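Local coordinates for amino acid adenylation domain-containing protein (Bacillus stratosphericus LAMA 585, PDB 6ULY), which probably selects a keto acid and activates it with ATP as an acyl adenylate, as the adenylation domain of a nonribosomal depsipeptide synthetase, at residues 16-21 against 195-200; 58-63 against 85-90; 419-424 against 429-434; 40-45 against 77-82. One frame throughout, in Å; residues are numbered along the deposited sequence.

Contact 1 (16-21 against 195-200)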
# COMPACT_ATOMS: atom_id res chain seq x y z
N GLN A 16 -24.47 27.79 2.96
CA GLN A 16 -24.64 26.36 2.72
C GLN A 16 -23.79 25.84 1.57
O GLN A 16 -23.53 24.63 1.52
CB GLN A 16 -26.11 26.06 2.43
CG GLN A 16 -27.05 26.47 3.55
CD GLN A 16 -26.81 25.67 4.81
OE1 GLN A 16 -26.93 24.44 4.81
NE2 GLN A 16 -26.46 26.36 5.89
N THR A 17 -23.37 26.71 0.66
CA THR A 17 -22.41 26.40 -0.39
C THR A 17 -21.25 27.39 -0.31
O THR A 17 -21.35 28.44 0.33
CB THR A 17 -23.05 26.46 -1.78
OG1 THR A 17 -22.06 26.20 -2.78
CG2 THR A 17 -23.68 27.83 -2.05
N LEU A 18 -20.14 27.04 -0.97
CA LEU A 18 -18.99 27.94 -0.95
C LEU A 18 -19.24 29.21 -1.74
O LEU A 18 -18.60 30.23 -1.47
CB LEU A 18 -17.75 27.22 -1.48
CG LEU A 18 -17.13 26.13 -0.60
CD1 LEU A 18 -15.75 25.76 -1.13
CD2 LEU A 18 -17.02 26.53 0.87
N GLN A 19 -20.15 29.18 -2.71
CA GLN A 19 -20.54 30.40 -3.40
C GLN A 19 -21.10 31.43 -2.43
O GLN A 19 -20.77 32.61 -2.50
CB GLN A 19 -21.56 30.09 -4.50
CG GLN A 19 -20.98 29.36 -5.70
CD GLN A 19 -22.03 28.99 -6.72
OE1 GLN A 19 -23.11 29.58 -6.76
NE2 GLN A 19 -21.73 28.00 -7.55
N ASP A 20 -21.96 30.98 -1.50
CA ASP A 20 -22.50 31.89 -0.50
C ASP A 20 -21.41 32.39 0.44
O ASP A 20 -21.51 33.52 0.94
CB ASP A 20 -23.61 31.18 0.30
CG ASP A 20 -24.71 30.62 -0.59
OD1 ASP A 20 -24.90 31.13 -1.72
OD2 ASP A 20 -25.39 29.66 -0.16
N VAL A 21 -20.38 31.58 0.69
CA VAL A 21 -19.27 32.04 1.52
C VAL A 21 -18.57 33.22 0.84
O VAL A 21 -18.30 34.25 1.47
CB VAL A 21 -18.29 30.88 1.79
CG1 VAL A 21 -17.02 31.40 2.46
CG2 VAL A 21 -18.95 29.81 2.66
N SER A 195 -19.73 18.74 3.73
CA SER A 195 -18.72 18.19 4.62
C SER A 195 -17.65 19.22 4.96
O SER A 195 -17.23 19.33 6.12
CB SER A 195 -18.08 16.95 3.99
OG SER A 195 -17.59 17.20 2.69
N VAL A 196 -17.22 20.01 3.98
CA VAL A 196 -16.23 21.05 4.24
C VAL A 196 -16.81 22.10 5.18
O VAL A 196 -16.23 22.43 6.22
CB VAL A 196 -15.74 21.66 2.92
CG1 VAL A 196 -14.85 22.85 3.19
CG2 VAL A 196 -15.01 20.60 2.10
N LEU A 197 -17.99 22.64 4.84
CA LEU A 197 -18.58 23.69 5.66
C LEU A 197 -18.87 23.21 7.07
O LEU A 197 -18.82 24.00 8.02
CB LEU A 197 -19.85 24.22 5.01
CG LEU A 197 -19.64 25.16 3.82
CD1 LEU A 197 -20.98 25.46 3.16
CD2 LEU A 197 -18.96 26.43 4.26
N ALA A 198 -19.20 21.93 7.23
CA ALA A 198 -19.43 21.39 8.56
C ALA A 198 -18.16 21.46 9.40
O ALA A 198 -18.21 21.78 10.60
CB ALA A 198 -19.94 19.95 8.47
N ASN A 199 -17.02 21.14 8.80
CA ASN A 199 -15.75 21.30 9.51
C ASN A 199 -15.45 22.77 9.77
O ASN A 199 -15.02 23.13 10.87
CB ASN A 199 -14.62 20.66 8.70
CG ASN A 199 -13.30 20.72 9.43
OD1 ASN A 199 -12.69 21.78 9.56
ND2 ASN A 199 -12.84 19.57 9.92
N VAL A 200 -15.69 23.62 8.78
CA VAL A 200 -15.46 25.05 8.97
C VAL A 200 -16.29 25.57 10.13
O VAL A 200 -15.78 26.24 11.04
CB VAL A 200 -15.77 25.82 7.67
CG1 VAL A 200 -15.98 27.29 7.96
CG2 VAL A 200 -14.64 25.63 6.66
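L197 turns its CG beside its own backbone N, with chi1 at -77°, and the extended chi2 of 173° spreads its two methyls toward segment 16-21. L18 has nearly the same first torsion, -71°. The two leucines slide past each other in opposite directions and meet through one branch each: CD2 of L18 lies 3.9 Å from CD2 of L197. V21 adds a second methyl to that branch. Its CG2 sits 3.7 Å from CD2 of L197, so this one methyl touches two residues one helical turn apart.

The other branch of L197 meets backbone instead. CD1 of L197 comes to 3.1 Å from the carbonyl O of Q16, a close approach whose shortness is doubtful at this resolution. It is also 3.7 Å from the backbone N of T17. The CB of Q16 points away, and the residue's NE2 is bonded to the carbonyl oxygens of V11 and G14. L197 thus packs at the point where the incoming loop becomes helix, since T17 is the N-cap residue of helix 18-26. The contact is buried, and its side-chain part is apolar. Helix 18-26 packs here on both helix 193-207 and helix 78-91, with L18 also touching F85, W86 and V89. V21 and V200 both reach Y236 of helix 224-237, and L18 and V196 share V174 of strand 173-178.

Contact 2 (58-63 against 85-90)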
# COMPACT_ATOMS: atom_id res chain seq x y z
N THR A 58 -14.41 32.91 -17.01
CA THR A 58 -14.63 33.12 -18.44
C THR A 58 -13.69 32.25 -19.27
O THR A 58 -14.11 31.63 -20.25
CB THR A 58 -14.43 34.59 -18.80
OG1 THR A 58 -15.43 35.39 -18.14
CG2 THR A 58 -14.53 34.79 -20.31
N GLY A 59 -12.42 32.21 -18.89
CA GLY A 59 -11.46 31.41 -19.64
C GLY A 59 -11.71 29.92 -19.52
O GLY A 59 -11.59 29.19 -20.50
N LEU A 60 -12.05 29.46 -18.31
CA LEU A 60 -12.31 28.03 -18.13
C LEU A 60 -13.49 27.58 -18.97
O LEU A 60 -13.42 26.52 -19.62
CB LEU A 60 -12.56 27.74 -16.65
CG LEU A 60 -11.39 28.02 -15.70
CD1 LEU A 60 -11.76 27.70 -14.27
CD2 LEU A 60 -10.15 27.24 -16.12
N ARG A 61 -14.57 28.36 -19.00
CA ARG A 61 -15.70 28.01 -19.85
C ARG A 61 -15.34 28.12 -21.32
O ARG A 61 -15.88 27.37 -22.15
CB ARG A 61 -16.90 28.89 -19.51
CG ARG A 61 -17.64 28.43 -18.26
CD ARG A 61 -18.73 29.40 -17.83
NE ARG A 61 -19.55 28.83 -16.77
CZ ARG A 61 -20.32 29.54 -15.95
NH1 ARG A 61 -20.38 30.86 -16.05
NH2 ARG A 61 -21.02 28.92 -15.01
N ALA A 62 -14.42 29.02 -21.67
CA ALA A 62 -13.95 29.09 -23.05
C ALA A 62 -13.21 27.82 -23.46
O ALA A 62 -13.20 27.46 -24.64
CB ALA A 62 -13.05 30.31 -23.24
N LEU A 63 -12.59 27.14 -22.49
CA LEU A 63 -11.90 25.88 -22.76
C LEU A 63 -12.83 24.68 -22.72
O LEU A 63 -12.36 23.55 -22.90
CB LEU A 63 -10.76 25.70 -21.75
CG LEU A 63 -9.67 26.77 -21.84
CD1 LEU A 63 -8.71 26.69 -20.67
CD2 LEU A 63 -8.92 26.65 -23.16
N PHE A 85 -9.23 28.39 -7.62
CA PHE A 85 -10.14 27.59 -6.81
C PHE A 85 -11.54 28.17 -6.82
O PHE A 85 -12.53 27.44 -6.95
CB PHE A 85 -9.61 27.51 -5.38
CG PHE A 85 -10.55 26.84 -4.42
CD1 PHE A 85 -10.54 25.46 -4.27
CD2 PHE A 85 -11.43 27.58 -3.66
CE1 PHE A 85 -11.40 24.84 -3.38
CE2 PHE A 85 -12.30 26.97 -2.77
CZ PHE A 85 -12.28 25.59 -2.64
N TRP A 86 -11.65 29.49 -6.68
CA TRP A 86 -12.97 30.11 -6.59
C TRP A 86 -13.63 30.22 -7.96
O TRP A 86 -14.86 30.11 -8.05
CB TRP A 86 -12.85 31.46 -5.91
CG TRP A 86 -12.63 31.31 -4.45
CD1 TRP A 86 -11.46 31.51 -3.77
CD2 TRP A 86 -13.60 30.92 -3.47
NE1 TRP A 86 -11.65 31.27 -2.43
CE2 TRP A 86 -12.95 30.90 -2.22
CE3 TRP A 86 -14.95 30.58 -3.53
CZ2 TRP A 86 -13.61 30.56 -1.04
CZ3 TRP A 86 -15.60 30.25 -2.36
CH2 TRP A 86 -14.93 30.24 -1.14
N ALA A 87 -12.85 30.40 -9.02
CA ALA A 87 -13.42 30.27 -10.36
C ALA A 87 -14.11 28.92 -10.52
O ALA A 87 -15.23 28.83 -11.03
CB ALA A 87 -12.33 30.45 -11.41
N CYS A 88 -13.45 27.85 -10.06
CA CYS A 88 -14.04 26.52 -10.14
C CYS A 88 -15.30 26.42 -9.29
O CYS A 88 -16.31 25.86 -9.71
CB CYS A 88 -13.02 25.47 -9.71
SG CYS A 88 -11.65 25.24 -10.86
N VAL A 89 -15.25 26.95 -8.06
CA VAL A 89 -16.44 27.01 -7.22
C VAL A 89 -17.58 27.71 -7.96
O VAL A 89 -18.73 27.26 -7.91
CB VAL A 89 -16.12 27.71 -5.89
CG1 VAL A 89 -17.40 28.06 -5.14
CG2 VAL A 89 -15.21 26.84 -5.05
N LEU A 90 -17.29 28.82 -8.64
CA LEU A 90 -18.34 29.55 -9.34
C LEU A 90 -18.89 28.73 -10.50
O LEU A 90 -20.11 28.72 -10.74
CB LEU A 90 -17.82 30.89 -9.85
CG LEU A 90 -17.49 31.95 -8.79
CD1 LEU A 90 -16.97 33.21 -9.46
CD2 LEU A 90 -18.70 32.25 -7.93
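L60 makes the direct contact with helix 78-91 through a single methyl. Its CD1 lies 4.0 Å from CB of A87 and 4.2 Å from SG of C88. These are plain apolar contacts at ordinary packing distance. The CG of L60 stands beside the backbone N (chi1 -63°), and chi2 of 179° carries CD1 out toward the other helix. A87 points its short CB back at it.

R61 reaches the same helix further along. Its NH2 is 4.4 Å from the carbonyl O of L90, too far to count as a bond, and the oxygen lies oblique to the guanidinium. The group is held from outside: NH1 of R61 forms a salt bridge with D162 and a hydrogen bond to the carbonyl O of A164. The backbone of L90 is bonded to H166, close in sequence to these two partners of R61.

Further out, L65 and M156 pack on L60, V56 packs on A87, and F93 packs on C88. The two short helix axes stay 10.3 Å apart and cross at -63°. The contact is small, 116 Å² in all, between segments that cross at this steep angle. Strand 70-74 comes between helix 46-62 and helix 78-91 in the chain. It runs parallel to strand 94-97, so strand 70-74, helix 78-91 and strand 94-97 form a beta-alpha-beta unit of the mixed sheet in this ANL-family fold.

Contact 3 (419-424 against 429-434). With SO4 (sulfate ion), chain U.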
# COMPACT_ATOMS: atom_id res chain seq x y z
N LYS A 419 -17.09 12.28 0.80
CA LYS A 419 -17.94 11.34 0.09
C LYS A 419 -17.25 9.99 -0.06
O LYS A 419 -17.92 8.95 -0.12
CB LYS A 419 -18.30 11.87 -1.30
CG LYS A 419 -19.16 13.12 -1.31
CD LYS A 419 -19.67 13.36 -2.73
CE LYS A 419 -20.42 14.67 -2.84
NZ LYS A 419 -20.96 14.88 -4.21
N GLY A 420 -15.92 9.99 -0.13
CA GLY A 420 -15.16 8.77 -0.32
C GLY A 420 -14.01 8.97 -1.28
O GLY A 420 -13.90 10.02 -1.92
N TYR A 421 -13.14 7.97 -1.37
CA TYR A 421 -12.08 8.00 -2.37
C TYR A 421 -12.67 7.80 -3.76
O TYR A 421 -13.52 6.93 -3.97
CB TYR A 421 -11.04 6.92 -2.08
CG TYR A 421 -10.43 6.99 -0.71
CD1 TYR A 421 -9.68 8.09 -0.31
CD2 TYR A 421 -10.58 5.94 0.19
CE1 TYR A 421 -9.11 8.15 0.94
CE2 TYR A 421 -10.01 5.99 1.45
CZ TYR A 421 -9.28 7.10 1.82
OH TYR A 421 -8.72 7.15 3.07
N TYR A 422 -12.21 8.61 -4.70
CA TYR A 422 -12.79 8.60 -6.04
C TYR A 422 -12.44 7.31 -6.76
O TYR A 422 -11.28 6.89 -6.80
CB TYR A 422 -12.27 9.81 -6.83
CG TYR A 422 -12.92 10.03 -8.18
CD1 TYR A 422 -14.30 10.19 -8.31
CD2 TYR A 422 -12.15 10.09 -9.33
CE1 TYR A 422 -14.88 10.39 -9.54
CE2 TYR A 422 -12.73 10.30 -10.57
CZ TYR A 422 -14.09 10.45 -10.67
OH TYR A 422 -14.64 10.64 -11.91
N ARG A 423 -13.47 6.66 -7.32
CA ARG A 423 -13.29 5.48 -8.17
C ARG A 423 -12.56 4.36 -7.43
O ARG A 423 -11.70 3.68 -7.99
CB ARG A 423 -12.56 5.86 -9.46
CG ARG A 423 -13.36 6.81 -10.36
CD ARG A 423 -13.56 6.20 -11.74
NE ARG A 423 -12.46 6.53 -12.65
CZ ARG A 423 -12.10 5.80 -13.70
NH1 ARG A 423 -12.74 4.67 -13.98
NH2 ARG A 423 -11.09 6.19 -14.46
N ASN A 424 -12.91 4.15 -6.16
CA ASN A 424 -12.28 3.08 -5.40
C ASN A 424 -13.25 2.61 -4.30
O ASN A 424 -13.09 2.90 -3.12
CB ASN A 424 -10.95 3.52 -4.80
CG ASN A 424 -10.15 2.36 -4.27
OD1 ASN A 424 -10.71 1.32 -3.93
ND2 ASN A 424 -8.83 2.53 -4.20
N GLN A 429 -14.66 0.94 1.46
CA GLN A 429 -15.14 -0.05 2.42
C GLN A 429 -14.19 -0.17 3.60
O GLN A 429 -14.63 -0.29 4.75
CB GLN A 429 -15.31 -1.39 1.71
CG GLN A 429 -16.04 -2.41 2.52
CD GLN A 429 -16.12 -3.73 1.81
OE1 GLN A 429 -17.09 -4.01 1.10
NE2 GLN A 429 -15.09 -4.55 1.97
N GLU A 430 -12.88 -0.14 3.34
CA GLU A 430 -11.90 -0.29 4.41
C GLU A 430 -12.03 0.80 5.47
O GLU A 430 -11.78 0.54 6.65
CB GLU A 430 -10.49 -0.29 3.83
CG GLU A 430 -10.13 -1.52 3.01
CD GLU A 430 -8.81 -1.37 2.26
OE1 GLU A 430 -8.20 -0.28 2.33
OE2 GLU A 430 -8.37 -2.35 1.61
N VAL A 431 -12.40 2.02 5.07
CA VAL A 431 -12.39 3.15 6.00
C VAL A 431 -13.78 3.42 6.55
O VAL A 431 -13.92 3.84 7.70
CB VAL A 431 -11.82 4.42 5.32
CG1 VAL A 431 -10.41 4.17 4.82
CG2 VAL A 431 -12.73 4.90 4.19
N PHE A 432 -14.82 3.19 5.74
CA PHE A 432 -16.19 3.43 6.18
C PHE A 432 -16.72 2.16 6.84
O PHE A 432 -17.17 1.23 6.17
CB PHE A 432 -17.07 3.84 5.00
CG PHE A 432 -16.74 5.20 4.43
CD1 PHE A 432 -16.19 6.20 5.22
CD2 PHE A 432 -16.99 5.48 3.09
CE1 PHE A 432 -15.89 7.44 4.68
CE2 PHE A 432 -16.69 6.72 2.55
CZ PHE A 432 -16.14 7.70 3.35
N GLN A 433 -16.65 2.12 8.17
CA GLN A 433 -17.15 0.99 8.94
C GLN A 433 -18.64 1.17 9.20
O GLN A 433 -19.26 2.15 8.79
CB GLN A 433 -16.37 0.84 10.24
CG GLN A 433 -14.84 0.87 10.08
CD GLN A 433 -14.28 -0.37 9.39
OE1 GLN A 433 -15.01 -1.12 8.74
NE2 GLN A 433 -12.98 -0.59 9.54
N ALA A 434 -19.24 0.21 9.91
CA ALA A 434 -20.68 0.22 10.11
C ALA A 434 -21.09 1.33 11.07
O ALA A 434 -20.39 1.64 12.03
CB ALA A 434 -21.16 -1.13 10.65
S SO4 U . -13.13 -4.06 5.85
O1 SO4 U . -14.51 -3.72 6.11
O2 SO4 U . -12.89 -5.44 6.22
O3 SO4 U . -12.85 -3.88 4.45
O4 SO4 U . -12.24 -3.22 6.61
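The chain turns back on itself here: a type II beta turn from Y421 to N424 leads into helix 425-431, and G420 faces F432 with their CA atoms 8.5 Å apart. G420 has phi 139° and psi 171°, a conformation open to glycine because a CB would press on the carbonyl O of K419.

F432 brings its CE2 to this backbone. CE2 of F432 lies 3.7 Å from the carbonyl O of K419, which is at the ring edge near its plane, and 3.8 Å from CA of G420. Y421 meets V431 beside it. CG1 of V431 approaches the edge of the tyrosine ring, 3.9 Å from CE2 of Y421. The first torsion of Y421, -56°, swings the ring toward the helix.

Q429 faces the second subunit. Its NE2 donates to the carbonyl O of H116 there, and makes a weak bond of 3.4 Å to O3 of a sulfate. H115 and H116 of that subunit also bind the sulfate, which probably came from the crystallisation liquor. Contact between the two segments is therefore ring carbons against aliphatic carbon and one backbone carbonyl, while Y421 OH bonds to E335 and Q429 NE2 to the second subunit.

Contact 4 (40-45 against 77-82). With SO4 (sulfate ion), chain D.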
# COMPACT_ATOMS: atom_id res chain seq x y z
N ASN A 40 7.48 43.93 -0.32
CA ASN A 40 6.39 43.99 -1.29
C ASN A 40 5.33 42.95 -0.99
O ASN A 40 5.64 41.81 -0.62
CB ASN A 40 6.93 43.78 -2.71
CG ASN A 40 7.84 44.91 -3.16
OD1 ASN A 40 8.55 45.50 -2.35
ND2 ASN A 40 7.81 45.21 -4.45
N GLU A 41 4.07 43.35 -1.15
CA GLU A 41 2.93 42.46 -0.97
C GLU A 41 1.93 42.74 -2.08
O GLU A 41 1.94 43.80 -2.70
CB GLU A 41 2.27 42.64 0.40
CG GLU A 41 1.43 43.90 0.52
CD GLU A 41 1.17 44.31 1.96
OE1 GLU A 41 1.76 43.69 2.87
OE2 GLU A 41 0.40 45.26 2.18
N LEU A 42 1.06 41.76 -2.32
CA LEU A 42 -0.00 41.87 -3.32
C LEU A 42 -1.33 41.63 -2.62
O LEU A 42 -1.55 40.56 -2.03
CB LEU A 42 0.21 40.86 -4.45
CG LEU A 42 -0.63 41.03 -5.72
CD1 LEU A 42 0.06 40.36 -6.90
CD2 LEU A 42 -2.03 40.46 -5.55
N THR A 43 -2.22 42.62 -2.66
CA THR A 43 -3.51 42.54 -1.99
C THR A 43 -4.59 42.13 -2.97
O THR A 43 -4.51 42.39 -4.17
CB THR A 43 -3.89 43.88 -1.35
OG1 THR A 43 -3.99 44.89 -2.37
CG2 THR A 43 -2.87 44.29 -0.30
N GLN A 44 -5.62 41.47 -2.43
CA GLN A 44 -6.76 41.02 -3.22
C GLN A 44 -7.94 40.92 -2.26
O GLN A 44 -8.09 39.90 -1.58
CB GLN A 44 -6.48 39.69 -3.91
CG GLN A 44 -7.60 39.20 -4.83
CD GLN A 44 -7.46 37.72 -5.17
OE1 GLN A 44 -7.07 36.92 -4.33
NE2 GLN A 44 -7.77 37.36 -6.42
N SER A 45 -8.76 41.97 -2.21
CA SER A 45 -9.92 41.94 -1.34
C SER A 45 -10.83 40.78 -1.72
O SER A 45 -10.77 40.24 -2.83
CB SER A 45 -10.70 43.25 -1.45
OG SER A 45 -11.29 43.38 -2.73
N SER A 77 1.91 29.74 -7.37
CA SER A 77 1.46 31.04 -6.89
C SER A 77 0.19 30.87 -6.07
O SER A 77 -0.81 30.32 -6.56
CB SER A 77 1.20 31.99 -8.06
OG SER A 77 0.33 33.03 -7.66
N ASN A 78 0.22 31.36 -4.83
CA ASN A 78 -0.99 31.38 -4.01
C ASN A 78 -2.08 32.22 -4.67
O ASN A 78 -3.26 31.82 -4.68
CB ASN A 78 -0.67 31.93 -2.62
CG ASN A 78 0.13 30.95 -1.78
OD1 ASN A 78 -0.06 29.74 -1.87
ND2 ASN A 78 1.04 31.48 -0.97
N HIS A 79 -1.72 33.38 -5.21
CA HIS A 79 -2.70 34.26 -5.84
C HIS A 79 -3.45 33.53 -6.95
O HIS A 79 -4.68 33.55 -7.01
CB HIS A 79 -2.01 35.51 -6.38
CG HIS A 79 -2.92 36.40 -7.17
ND1 HIS A 79 -3.66 37.41 -6.60
CD2 HIS A 79 -3.19 36.44 -8.50
CE1 HIS A 79 -4.35 38.03 -7.54
NE2 HIS A 79 -4.09 37.46 -8.70
N ALA A 80 -2.70 32.89 -7.86
CA ALA A 80 -3.35 32.20 -8.97
C ALA A 80 -4.17 31.01 -8.48
O ALA A 80 -5.24 30.72 -9.04
CB ALA A 80 -2.30 31.75 -9.98
N MET A 81 -3.70 30.31 -7.45
CA MET A 81 -4.40 29.10 -7.00
C MET A 81 -5.69 29.45 -6.27
O MET A 81 -6.74 28.85 -6.53
CB MET A 81 -3.49 28.27 -6.09
CG MET A 81 -4.20 27.08 -5.44
SD MET A 81 -3.07 25.75 -4.99
CE MET A 81 -1.80 26.64 -4.10
N VAL A 82 -5.62 30.40 -5.33
CA VAL A 82 -6.83 30.88 -4.65
C VAL A 82 -7.86 31.34 -5.67
O VAL A 82 -9.05 31.02 -5.58
CB VAL A 82 -6.47 32.01 -3.67
CG1 VAL A 82 -7.73 32.73 -3.21
CG2 VAL A 82 -5.69 31.47 -2.48
S SO4 D . 1.87 34.59 -4.89
O1 SO4 D . 1.99 34.32 -6.31
O2 SO4 D . 2.27 33.45 -4.12
O3 SO4 D . 0.50 34.90 -4.60
O4 SO4 D . 2.68 35.71 -4.53
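H79 presents its imidazole to the strand, where L42 and Q44 approach it from different directions. The L42 and H79 side chains cross at about a right angle, with CD2 of L42 3.6 Å from ND1 of H79. The Q44 side chain crosses that of H79 obliquely, the amide plane 31° from the ring. NE2 of Q44 is 3.7 Å from CE1 of H79, a packing contact. L42 and Q44 are two apart on the strand and both point at the helix. Each has CG anti to the backbone N, and an extended chain lets Q44 reach the ring.

Strand 41-45 is an outermost strand, within this chain, of the nine-stranded mixed sheet, antiparallel to 31-35. Helix 78-91 packs beside it, the segment axes 10.8 Å apart and only 17° from parallel. Y34, on the neighbouring strand 31-35, meets H79 edge-to-face and bonds OE1 of Q44. NE2 of Q44 is bonded to D52 and T83, so both ends of the amide are held.

At the start of the helix, S77 is the N-cap. Its OG accepts from N of A80 over 3.0 Å, nearly straight at 176°. A sulfate, probably from the crystallisation liquor, sits on the same helix end. It takes bonds from N of N78 (3.0 Å to O2) and from N of H79 (2.8 Å to O3). R245 adds NE to the sulfate, whose negative charge would suit the helix N-terminus.

How the contacts relate
Contacts 1 and 2 are buried, while contacts 3 and 4 are only partly so. Helix 78-91 serves both contact 2 and contact 4. Their other partners, strand 41-45 and helix 46-62, follow each other in the chain. Contact 1 touches contact 2: NE2 of Q19 probably bonds to O of V89 at 3.1 Å. Contact 3 touches none of the others, though its nearest atoms come within about 5 Å of contact 1, and it alone is reached by the second subunit. The chemistry follows the place. The two buried contacts rest mainly on aliphatic methyls. Contact 3 uses aromatic edges, and contact 4 an imidazole and an amide. In contacts 3 and 4 a sulfate is hydrogen-bonded to a segment.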